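Local coordinates for sialyltransferase 0160 (Photobacterium damselae, PDB 4R84), which probably transfers sialic acid from CMP-sialic acid to galactoside acceptors in alpha-2,6 linkage, as a glycosyltransferase of the GT-B structural group, at residues 63-68 with 93-98; 131-136 with 320-325; 229-234 with 291-296. All blocks are in the same frame, centred on the assembly; numbering follows the deposited sequence.

Interaction 1: 63-68 with 93-98; sequences EQTCGT and KYCFTF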
# COMPACT_ATOMS: atom_id res chain seq x y z
N GLU A 63 -32.07 -6.63 -29.14
CA GLU A 63 -33.12 -7.07 -28.24
C GLU A 63 -32.56 -7.19 -26.83
O GLU A 63 -31.38 -7.50 -26.64
CB GLU A 63 -33.73 -8.39 -28.70
CG GLU A 63 -32.75 -9.53 -28.83
CD GLU A 63 -33.43 -10.81 -29.29
OE1 GLU A 63 -33.07 -11.31 -30.37
OE2 GLU A 63 -34.32 -11.32 -28.57
N GLN A 64 -33.41 -6.96 -25.84
CA GLN A 64 -33.01 -7.12 -24.44
C GLN A 64 -33.45 -8.49 -23.91
O GLN A 64 -34.61 -8.86 -24.06
CB GLN A 64 -33.60 -6.01 -23.59
CG GLN A 64 -33.12 -6.06 -22.14
CD GLN A 64 -33.73 -4.98 -21.31
OE1 GLN A 64 -34.40 -4.09 -21.82
NE2 GLN A 64 -33.46 -5.01 -20.00
N THR A 65 -32.52 -9.25 -23.33
CA THR A 65 -32.83 -10.62 -22.93
C THR A 65 -32.94 -10.87 -21.42
O THR A 65 -33.40 -11.93 -21.01
CB THR A 65 -31.79 -11.61 -23.51
OG1 THR A 65 -30.49 -11.30 -23.01
CG2 THR A 65 -31.75 -11.53 -25.04
N CYS A 66 -32.48 -9.93 -20.60
CA CYS A 66 -32.77 -10.02 -19.16
C CYS A 66 -32.61 -8.64 -18.53
O CYS A 66 -32.08 -7.70 -19.16
CB CYS A 66 -31.90 -11.04 -18.43
SG CYS A 66 -30.30 -10.43 -17.90
N GLY A 67 -33.12 -8.50 -17.32
CA GLY A 67 -33.13 -7.22 -16.63
C GLY A 67 -34.44 -6.51 -16.87
O GLY A 67 -35.16 -6.79 -17.83
N THR A 68 -34.75 -5.55 -16.00
CA THR A 68 -35.91 -4.67 -16.18
C THR A 68 -35.93 -4.04 -17.58
O THR A 68 -34.91 -3.54 -18.05
CB THR A 68 -35.90 -3.59 -15.10
OG1 THR A 68 -35.91 -4.22 -13.82
CG2 THR A 68 -37.11 -2.68 -15.21
N LYS A 93 -28.36 -6.64 -13.47
CA LYS A 93 -27.77 -6.89 -14.76
C LYS A 93 -28.80 -6.78 -15.87
O LYS A 93 -29.98 -7.10 -15.73
CB LYS A 93 -27.03 -8.24 -14.79
CG LYS A 93 -27.85 -9.47 -15.05
CD LYS A 93 -26.94 -10.71 -15.03
CE LYS A 93 -27.74 -12.00 -14.95
NZ LYS A 93 -26.86 -13.15 -14.65
N TYR A 94 -28.31 -6.23 -16.97
CA TYR A 94 -29.10 -5.97 -18.17
C TYR A 94 -28.37 -6.64 -19.31
O TYR A 94 -27.18 -6.39 -19.50
CB TYR A 94 -29.21 -4.46 -18.40
CG TYR A 94 -29.99 -3.72 -17.35
CD1 TYR A 94 -29.42 -3.40 -16.14
CD2 TYR A 94 -31.29 -3.31 -17.60
CE1 TYR A 94 -30.13 -2.74 -15.18
CE2 TYR A 94 -32.01 -2.64 -16.64
CZ TYR A 94 -31.42 -2.35 -15.44
OH TYR A 94 -32.13 -1.67 -14.47
N CYS A 95 -29.08 -7.47 -20.06
CA CYS A 95 -28.48 -8.28 -21.11
C CYS A 95 -29.00 -7.83 -22.48
O CYS A 95 -30.21 -7.68 -22.67
CB CYS A 95 -28.86 -9.73 -20.90
SG CYS A 95 -28.78 -10.20 -19.16
N PHE A 96 -28.11 -7.60 -23.45
CA PHE A 96 -28.53 -7.15 -24.80
C PHE A 96 -27.89 -8.02 -25.87
O PHE A 96 -26.74 -8.42 -25.74
CB PHE A 96 -28.17 -5.68 -25.03
CG PHE A 96 -28.75 -4.76 -24.00
CD1 PHE A 96 -30.04 -4.26 -24.13
CD2 PHE A 96 -28.03 -4.43 -22.86
CE1 PHE A 96 -30.58 -3.42 -23.17
CE2 PHE A 96 -28.56 -3.60 -21.90
CZ PHE A 96 -29.84 -3.09 -22.05
N THR A 97 -28.66 -8.35 -26.90
CA THR A 97 -28.14 -9.15 -28.00
C THR A 97 -28.32 -8.43 -29.33
O THR A 97 -29.43 -7.98 -29.68
CB THR A 97 -28.81 -10.53 -28.06
OG1 THR A 97 -28.38 -11.31 -26.94
CG2 THR A 97 -28.44 -11.28 -29.33
N PHE A 98 -27.22 -8.27 -30.06
CA PHE A 98 -27.29 -7.72 -31.41
C PHE A 98 -27.16 -8.87 -32.40
O PHE A 98 -26.31 -9.75 -32.24
CB PHE A 98 -26.18 -6.69 -31.66
CG PHE A 98 -26.12 -6.21 -33.08
CD1 PHE A 98 -26.90 -5.13 -33.49
CD2 PHE A 98 -25.30 -6.83 -34.02
CE1 PHE A 98 -26.86 -4.68 -34.81
CE2 PHE A 98 -25.26 -6.39 -35.33
CZ PHE A 98 -26.03 -5.31 -35.73
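E63 and T97 form a hydrogen-bonded pair at one end of an antiparallel strand pair in the PKD-like beta domain, which also carries the C66-C95 disulfide. E63 N donates to T97 O, and T97 N returns a nearly straight bond (170°) to E63 O. On the side chains, E63 CG lies 4.1 Å from T97 CB, and the two run alongside each other. Q64 sits opposite F96 as a non-hydrogen-bonded pair. Its CG is anti to the backbone N (chi1 -175°) and the chain stays extended. This carries the amide along the Y94 and F96 side chains, with its plane tilted against both rings. Both N-H groups of Q64 are used. NE2 donates to C66 O at 3.1 Å and to T68 O at 2.8 Å, with both acceptors close to the amide plane. Q64 OE1 accepts from the backbone N atoms of I70 and L71. The amide therefore pins the turn after the strand. T65 and C66 together lie opposite C95, consistent with a classic bulge. T65 N donates to C95 O at 2.9 Å, while T65 OG1 packs against C95 CB. T65 CG2 approaches T97 OG1, whose hydrogen bond goes to N110. C66 SG is bonded to C95 SG, and K93 CG lies alongside C66 SG. C66 O takes a second donor, C95 N, from the face opposite Q64 NE2. G67 has a positive phi (95°), and its CA passes 3.3 Å from K93 O. Both features suit a residue without a side chain. The chain turns away at T68, whose OG1 bonds to E92. T68 O stays behind at the edge of the Y94 ring, 3.3 Å from Y94 CE2.

Interaction 2: 131-136 with 320-325; sequences SLQQLI and MPWDEF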
# COMPACT_ATOMS: atom_id res chain seq x y z
N SER A 131 1.61 3.92 2.17
CA SER A 131 1.34 4.91 1.11
C SER A 131 1.92 4.48 -0.24
O SER A 131 1.27 4.66 -1.27
CB SER A 131 1.91 6.28 1.50
OG SER A 131 1.32 6.73 2.70
N LEU A 132 3.12 3.91 -0.25
CA LEU A 132 3.76 3.48 -1.49
C LEU A 132 2.99 2.32 -2.13
O LEU A 132 2.79 2.29 -3.35
CB LEU A 132 5.22 3.09 -1.24
CG LEU A 132 6.14 4.24 -0.80
CD1 LEU A 132 7.49 3.69 -0.36
CD2 LEU A 132 6.33 5.23 -1.93
N GLN A 133 2.56 1.36 -1.32
CA GLN A 133 1.74 0.25 -1.82
C GLN A 133 0.43 0.77 -2.38
O GLN A 133 -0.02 0.34 -3.44
CB GLN A 133 1.44 -0.74 -0.70
CG GLN A 133 2.66 -1.55 -0.26
CD GLN A 133 2.90 -2.78 -1.12
OE1 GLN A 133 1.96 -3.38 -1.66
NE2 GLN A 133 4.17 -3.17 -1.25
N GLN A 134 -0.15 1.71 -1.66
CA GLN A 134 -1.42 2.29 -2.07
C GLN A 134 -1.25 3.06 -3.37
O GLN A 134 -2.13 3.03 -4.23
CB GLN A 134 -1.96 3.18 -0.96
CG GLN A 134 -2.46 2.38 0.26
CD GLN A 134 -2.65 3.25 1.48
OE1 GLN A 134 -2.79 4.46 1.37
NE2 GLN A 134 -2.62 2.63 2.67
N LEU A 135 -0.13 3.75 -3.54
CA LEU A 135 0.10 4.52 -4.76
C LEU A 135 0.14 3.60 -5.98
O LEU A 135 -0.41 3.93 -7.03
CB LEU A 135 1.38 5.34 -4.67
CG LEU A 135 1.72 6.15 -5.92
CD1 LEU A 135 0.57 7.08 -6.33
CD2 LEU A 135 3.00 6.95 -5.66
N ILE A 136 0.80 2.45 -5.84
CA ILE A 136 0.82 1.48 -6.94
C ILE A 136 -0.60 1.03 -7.26
O ILE A 136 -1.02 0.99 -8.43
CB ILE A 136 1.66 0.25 -6.60
CG1 ILE A 136 3.12 0.64 -6.35
CG2 ILE A 136 1.51 -0.81 -7.72
CD1 ILE A 136 3.90 0.95 -7.59
N MET A 320 2.53 -8.92 1.49
CA MET A 320 2.70 -7.70 0.72
C MET A 320 3.62 -7.98 -0.46
O MET A 320 4.69 -8.57 -0.30
CB MET A 320 3.27 -6.61 1.62
CG MET A 320 3.08 -5.21 1.17
SD MET A 320 3.82 -4.07 2.35
CE MET A 320 2.70 -4.18 3.74
N PRO A 321 3.19 -7.61 -1.68
CA PRO A 321 3.98 -7.88 -2.88
C PRO A 321 5.08 -6.85 -3.08
O PRO A 321 4.89 -5.69 -2.72
CB PRO A 321 2.94 -7.79 -4.00
CG PRO A 321 1.94 -6.80 -3.49
CD PRO A 321 1.89 -6.98 -1.99
N TRP A 322 6.22 -7.26 -3.63
CA TRP A 322 7.31 -6.32 -3.85
C TRP A 322 7.54 -6.04 -5.32
O TRP A 322 8.38 -5.21 -5.67
CB TRP A 322 8.61 -6.84 -3.23
CG TRP A 322 8.47 -7.29 -1.82
CD1 TRP A 322 8.85 -8.49 -1.30
CD2 TRP A 322 7.88 -6.55 -0.74
NE1 TRP A 322 8.56 -8.54 0.04
CE2 TRP A 322 7.96 -7.36 0.41
CE3 TRP A 322 7.30 -5.28 -0.63
CZ2 TRP A 322 7.48 -6.95 1.65
CZ3 TRP A 322 6.84 -4.87 0.60
CH2 TRP A 322 6.93 -5.70 1.72
N ASP A 323 6.80 -6.72 -6.18
CA ASP A 323 7.12 -6.69 -7.60
C ASP A 323 6.05 -6.05 -8.48
O ASP A 323 6.08 -6.21 -9.70
CB ASP A 323 7.39 -8.12 -8.09
CG ASP A 323 6.20 -9.02 -7.91
OD1 ASP A 323 5.27 -8.65 -7.16
OD2 ASP A 323 6.18 -10.12 -8.51
N GLU A 324 5.14 -5.30 -7.89
CA GLU A 324 4.04 -4.77 -8.70
C GLU A 324 4.48 -3.60 -9.59
O GLU A 324 3.92 -3.38 -10.66
CB GLU A 324 2.89 -4.35 -7.79
CG GLU A 324 2.10 -5.54 -7.26
CD GLU A 324 0.84 -5.13 -6.52
OE1 GLU A 324 0.71 -3.95 -6.15
OE2 GLU A 324 -0.02 -6.01 -6.31
N PHE A 325 5.48 -2.84 -9.13
CA PHE A 325 6.00 -1.72 -9.90
C PHE A 325 6.46 -2.16 -11.29
O PHE A 325 6.17 -1.51 -12.29
CB PHE A 325 7.16 -1.06 -9.15
CG PHE A 325 7.86 0.03 -9.91
CD1 PHE A 325 7.37 1.32 -9.93
CD2 PHE A 325 9.05 -0.23 -10.58
CE1 PHE A 325 8.03 2.33 -10.62
CE2 PHE A 325 9.72 0.77 -11.27
CZ PHE A 325 9.22 2.04 -11.29
O HOH W 1 2.46 -2.86 -4.57
O HOH W 2 -0.68 -2.12 -4.38
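Q133 and I136 lie one turn apart on helix 129-144 and face the segment 320-325, with the CA atoms of I136 and F325 6.8 Å apart. No backbone hydrogen bond joins the two segments, so side chains and waters make the contact. Q133 is central. Its CG is anti to the carbonyl carbon, and the chain then bends sharply at chi2 (-85°). The bend brings the amide to the loop. NE2 of Q133 donates to P321 O at 3.0 Å, and the bond is almost straight at 174°. The acceptor lies in the amide plane. M320 CG rests over one face of this amide, 3.3 Å from Q133 CD. P321 CD packs near Q133 OE1, and a corner of the W322 ring comes close to NE2. M320 O sits over the centre of the W322 ring. Further along the helix, I136 CG2 touches E324 OE1 at 3.6 Å. I136 CD1 meets F325 CB, with the two side chains at about a right angle. F336 from helix 330-340 packs on both I136 and F325. Two waters sit between Q133 and E324. One lies 2.7 Å from Q133 O and also reaches E324 OE1. The other is 2.6 Å from E324 OE1, and its bond to Q133 OE1 is weak. Each water has more acceptors near it than protons to give, so not every link can be made at once. The contact joins the first helix of the Rossmann-type sheet to the loop after strand 317-319. Helix 434-438 lies against both, M438 on Q133 and M437 on W322. The buried Q133 amide thus has a defined orientation: its NH2 serves a carbonyl, and its oxygen looks toward water and the E324 carboxylate.

Interaction 3: 229-234 with 291-296; sequences HISLYD and DYYFLR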
# COMPACT_ATOMS: atom_id res chain seq x y z
N HIS A 229 -14.77 -2.89 1.15
CA HIS A 229 -13.46 -3.52 1.31
C HIS A 229 -12.53 -2.70 2.20
O HIS A 229 -12.56 -1.47 2.17
CB HIS A 229 -12.79 -3.71 -0.04
CG HIS A 229 -11.73 -4.77 -0.03
ND1 HIS A 229 -10.40 -4.48 0.21
CD2 HIS A 229 -11.81 -6.11 -0.18
CE1 HIS A 229 -9.70 -5.60 0.18
NE2 HIS A 229 -10.53 -6.61 -0.06
N ILE A 230 -11.67 -3.38 2.96
CA ILE A 230 -10.66 -2.72 3.78
C ILE A 230 -9.33 -3.38 3.46
O ILE A 230 -9.24 -4.60 3.47
CB ILE A 230 -10.97 -2.85 5.28
CG1 ILE A 230 -12.35 -2.28 5.60
CG2 ILE A 230 -9.89 -2.16 6.14
CD1 ILE A 230 -12.76 -2.44 7.07
N SER A 231 -8.32 -2.59 3.12
CA SER A 231 -6.97 -3.13 2.89
C SER A 231 -6.05 -2.48 3.91
O SER A 231 -5.92 -1.26 3.93
CB SER A 231 -6.46 -2.85 1.47
OG SER A 231 -7.23 -3.52 0.47
N LEU A 232 -5.40 -3.31 4.73
CA LEU A 232 -4.53 -2.82 5.79
C LEU A 232 -3.09 -3.22 5.48
O LEU A 232 -2.84 -4.34 5.06
CB LEU A 232 -4.96 -3.38 7.15
CG LEU A 232 -6.42 -3.08 7.51
CD1 LEU A 232 -6.76 -3.70 8.86
CD2 LEU A 232 -6.71 -1.58 7.54
N TYR A 233 -2.17 -2.27 5.63
CA TYR A 233 -0.76 -2.50 5.30
C TYR A 233 0.12 -2.26 6.51
O TYR A 233 0.01 -1.23 7.17
CB TYR A 233 -0.30 -1.58 4.17
CG TYR A 233 -1.12 -1.70 2.89
CD1 TYR A 233 -2.36 -1.07 2.78
CD2 TYR A 233 -0.66 -2.44 1.81
CE1 TYR A 233 -3.12 -1.17 1.61
CE2 TYR A 233 -1.42 -2.55 0.63
CZ TYR A 233 -2.64 -1.92 0.55
OH TYR A 233 -3.39 -2.02 -0.60
N ASP A 234 1.02 -3.20 6.80
CA ASP A 234 2.07 -2.93 7.79
C ASP A 234 2.86 -1.71 7.40
O ASP A 234 3.13 -1.52 6.22
CB ASP A 234 3.05 -4.10 7.88
CG ASP A 234 2.48 -5.31 8.54
OD1 ASP A 234 1.53 -5.18 9.34
OD2 ASP A 234 3.00 -6.41 8.26
N ASP A 291 -8.32 -7.41 3.85
CA ASP A 291 -7.02 -8.02 3.61
C ASP A 291 -6.01 -7.37 4.55
O ASP A 291 -5.95 -6.13 4.63
CB ASP A 291 -6.56 -7.82 2.17
CG ASP A 291 -7.45 -8.52 1.17
OD1 ASP A 291 -7.96 -9.62 1.48
OD2 ASP A 291 -7.65 -7.95 0.08
N TYR A 292 -5.22 -8.19 5.24
CA TYR A 292 -4.09 -7.69 6.03
C TYR A 292 -2.82 -7.98 5.25
O TYR A 292 -2.45 -9.15 5.09
CB TYR A 292 -3.99 -8.39 7.39
CG TYR A 292 -5.21 -8.32 8.28
CD1 TYR A 292 -5.42 -7.25 9.14
CD2 TYR A 292 -6.11 -9.37 8.30
CE1 TYR A 292 -6.52 -7.21 9.99
CE2 TYR A 292 -7.22 -9.34 9.14
CZ TYR A 292 -7.42 -8.26 9.97
OH TYR A 292 -8.53 -8.24 10.80
N TYR A 293 -2.18 -6.94 4.72
CA TYR A 293 -0.94 -7.15 3.98
C TYR A 293 0.22 -7.08 4.95
O TYR A 293 0.52 -6.02 5.49
CB TYR A 293 -0.78 -6.12 2.87
CG TYR A 293 -1.74 -6.39 1.75
CD1 TYR A 293 -1.51 -7.41 0.84
CD2 TYR A 293 -2.93 -5.66 1.63
CE1 TYR A 293 -2.40 -7.68 -0.17
CE2 TYR A 293 -3.84 -5.93 0.62
CZ TYR A 293 -3.55 -6.94 -0.28
OH TYR A 293 -4.42 -7.24 -1.29
N PHE A 294 0.86 -8.23 5.15
CA PHE A 294 2.03 -8.35 6.02
C PHE A 294 3.30 -8.16 5.19
O PHE A 294 3.46 -8.81 4.16
CB PHE A 294 2.07 -9.73 6.68
CG PHE A 294 1.13 -9.91 7.84
CD1 PHE A 294 -0.24 -10.06 7.64
CD2 PHE A 294 1.63 -10.02 9.14
CE1 PHE A 294 -1.09 -10.26 8.70
CE2 PHE A 294 0.78 -10.22 10.21
CZ PHE A 294 -0.59 -10.34 9.99
N LEU A 295 4.22 -7.30 5.63
CA LEU A 295 5.53 -7.25 4.98
C LEU A 295 6.27 -8.59 5.12
O LEU A 295 7.02 -8.98 4.23
CB LEU A 295 6.35 -6.06 5.48
CG LEU A 295 6.63 -5.79 6.94
CD1 LEU A 295 7.85 -6.57 7.40
CD2 LEU A 295 6.86 -4.30 7.09
N ARG A 296 6.07 -9.27 6.25
CA ARG A 296 6.58 -10.63 6.40
C ARG A 296 5.49 -11.57 6.94
O ARG A 296 5.41 -11.82 8.14
CB ARG A 296 7.81 -10.65 7.33
CG ARG A 296 9.07 -10.09 6.70
CD ARG A 296 9.60 -10.98 5.58
NE ARG A 296 9.97 -12.31 6.05
CZ ARG A 296 11.20 -12.64 6.46
NH1 ARG A 296 12.16 -11.73 6.43
NH2 ARG A 296 11.46 -13.87 6.88
O HOH W 3 -10.52 -9.52 0.47
O HOH W 4 -6.54 -4.62 -1.88
O HOH W 5 -1.31 -5.99 7.92
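Y233 and Y293 lie side by side on neighbouring parallel strands of a Rossmann-type sheet. Their rings are nearly parallel (16°) but displaced, with little face-to-face overlap; the centroids are 5.0 Å apart. Y293 CD2 sits over one face of Y233, toward its rim, 3.6 Å from Y233 CE2. The strands are zipped by four backbone hydrogen bonds: D291 N to I230 O, L232 N to D291 O, Y293 N to L232 O and D234 N to Y293 O. Y293 N to L232 O is the shortest, at 2.7 Å. On the other face of the sheet L232 CD1 packs against Y292 CE1 at 3.7 Å, while Y292 OH bonds to H285. At the start of the pair D291 OD2 lies in plane at the edge of the H229 ring, 3.1 Å from H229 CE1. Beyond Y233, D234 joins the strands through both its backbone N and its carboxylate. Its CG is anti to the carbonyl carbon (chi1 -72°), which sets the carboxylate beside the end of the strand, at F294 and L295. D234 OD2 accepts L295 N at 3.0 Å on its anti side, with the donor somewhat out of the carboxylate plane. Next outward, strand 197-204 flanks 229-234, with Y202 against Y233. Helix 129-144 packs on Y233 through P130, Q133 and Q134. D291 OD1 forms a salt bridge with K318, and Y240 OH bonds to D234 OD2.

Overall arrangement
Interactions 2 and 3 form one neighbourhood, with centres 11 Å apart. M320 N lies 2.8 Å from F294 O, a probable hydrogen bond from just after strand 317-319 to the end of strand 290-294. M320 CE also packs against Y293 O, and W322 CZ2 against L295 O. Along the chain, interaction 3 is nested inside the loop closed by interaction 2. Both lie near the bound CMP-3-fluoro-sialic acid: the L295 side chain is about 9 Å from it and that of W322 about 12 Å. Interaction 1 is remote, its centre 39 Å from each of the others, in the PKD-like part of the chain. Even so, strand 106-125 pairs with 92-101 and continues into the sheet of interaction 3.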